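Local coordinates for caspase-1 (Spodoptera frugiperda, PDB 1M72), which cleaves proteins as a cysteine protease of the caspase family and probably acts in the caspase cascade that carries out apoptosis, at the interface of chains A and B. Coordinates in Å, arbitrary orientation; residue numbers count along the deposited sequence, not the author numbering. Chains: chain A/B, Caspase-1.

The interface of chains A and B. Residues chain A 156, 158-159, 233, 250-252; chain B 176-178.
The carboxylate of A:Asp156 reaches across to the backbone of B:Val178 and grips its amide. Oxygen OD1 takes the B:Val178 N-H through its syn lone pair, N to OD1 2.7 Å and nearly straight (167° at H). OD2 is also close to that nitrogen, but the N-H does not point at it. The same OD1 accepts the amide of A:Gly158 nearly along its own C-O axis, 2.8 Å from N, in a more bent bond; two backbone donors, one from each chain, meet at OD1 and help to set how the carboxylate is turned. A:Asp156 has CG anti to its backbone N (chi1 -173°), which carries the acid group out to the partner chain.

Beside this grip B:Pro177 inserts its ring among chain A residues. Its CB packs against the carboxylate carbon CG of A:Asp156, the two side chains crossing at a slant. CG faces the A:Gln251 carbonyl oxygen O at 3.3 Å, and CD rests against A:Ala233 CB at 3.6 Å. The aliphatic part of A:Lys250 lines another flank, with CB against B:Pro177 CA; bends at chi2 and chi3 turn the chain past B:Ile176 and bring NZ to the A:Ala233 carbonyl oxygen O, 2.9 Å away and above the carbonyl plane, tying the last turn of helix 221-235 to the loop that carries A:Lys250.

Just before the proline in chain B, B:Ile176 forms an antiparallel bridge with A:Ile159, with A:Ile159 N to B:Ile176 O at 2.8 Å and B:Ile176 N to A:Ile159 O at 2.9 Å. Their side chains lie alongside each other, pointing the same way, CG2 of A:Ile159 against CG1 of B:Ile176. B:Val178 sets CG1 over the A:Gly158 backbone.

The bridge joins the start of strand 159-162 to the end of B strand 173-176; the centre of the contact is about 15 Å from the catalytic nucleophile A:Cys150. The patch has a twin with the chains exchanged, and the pair probably helps hold the two heterodimers of the caspase heterotetramer together.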
# COMPACT_ATOMS: atom_id res chain seq x y z
N ASP A 156 -4.77 -8.73 16.68
CA ASP A 156 -4.65 -7.32 17.05
C ASP A 156 -5.67 -7.11 18.17
O ASP A 156 -6.90 -7.06 17.91
CB ASP A 156 -4.99 -6.45 15.84
CG ASP A 156 -4.72 -4.96 16.08
OD1 ASP A 156 -4.93 -4.50 17.23
OD2 ASP A 156 -4.32 -4.27 15.11
N GLY A 158 -6.09 -4.58 19.78
CA GLY A 158 -6.50 -3.18 19.73
C GLY A 158 -6.13 -2.38 20.96
O GLY A 158 -5.57 -2.92 21.90
N ILE A 159 -6.42 -1.08 20.93
CA ILE A 159 -6.21 -0.20 22.07
C ILE A 159 -7.41 0.76 22.19
O ILE A 159 -8.05 1.09 21.19
CB ILE A 159 -4.91 0.61 21.94
CG1 ILE A 159 -4.65 1.38 23.24
CG2 ILE A 159 -5.04 1.58 20.77
CD1 ILE A 159 -3.23 1.95 23.37
N ALA A 233 -11.67 -0.35 10.92
CA ALA A 233 -10.93 -0.10 12.18
C ALA A 233 -11.76 0.34 13.37
O ALA A 233 -11.40 0.09 14.53
CB ALA A 233 -9.86 0.92 11.96
N LYS A 250 -9.43 -6.62 17.00
CA LYS A 250 -9.55 -5.55 16.03
C LYS A 250 -8.87 -5.83 14.70
O LYS A 250 -8.05 -6.75 14.60
CB LYS A 250 -8.95 -4.29 16.65
CG LYS A 250 -9.58 -3.91 17.99
CD LYS A 250 -11.04 -3.45 17.80
CE LYS A 250 -11.03 -2.09 17.09
NZ LYS A 250 -12.36 -1.71 16.64
N GLN A 251 -9.20 -5.02 13.69
CA GLN A 251 -8.64 -5.17 12.34
C GLN A 251 -8.56 -3.89 11.51
O GLN A 251 -9.48 -3.06 11.56
CB GLN A 251 -9.51 -6.16 11.54
CG GLN A 251 -8.99 -6.55 10.14
CD GLN A 251 -9.96 -7.48 9.42
OE1 GLN A 251 -10.50 -8.41 10.04
NE2 GLN A 251 -10.19 -7.25 8.13
N VAL A 252 -7.48 -3.74 10.73
CA VAL A 252 -7.33 -2.63 9.77
C VAL A 252 -6.89 -3.24 8.43
O VAL A 252 -6.10 -4.16 8.39
CB VAL A 252 -6.25 -1.59 10.16
CG1 VAL A 252 -4.82 -2.22 10.14
CG2 VAL A 252 -6.30 -0.43 9.13
N ILE B 176 -9.29 1.21 18.55
CA ILE B 176 -8.69 1.07 17.23
C ILE B 176 -7.69 -0.08 17.22
O ILE B 176 -7.25 -0.52 18.28
CB ILE B 176 -7.94 2.37 16.82
CG1 ILE B 176 -6.76 2.62 17.78
CG2 ILE B 176 -8.94 3.54 16.82
CD1 ILE B 176 -5.64 3.59 17.27
N PRO B 177 -7.34 -0.59 16.02
CA PRO B 177 -6.38 -1.71 15.92
C PRO B 177 -5.01 -1.13 16.22
O PRO B 177 -4.75 0.02 15.85
CB PRO B 177 -6.49 -2.15 14.45
CG PRO B 177 -7.82 -1.64 14.01
CD PRO B 177 -7.96 -0.30 14.72
N VAL B 178 -4.14 -1.90 16.86
CA VAL B 178 -2.81 -1.37 17.15
C VAL B 178 -1.94 -1.24 15.90
O VAL B 178 -0.89 -0.60 15.95
CB VAL B 178 -2.08 -2.22 18.27
CG1 VAL B 178 -3.08 -2.43 19.43
CG2 VAL B 178 -1.54 -3.59 17.74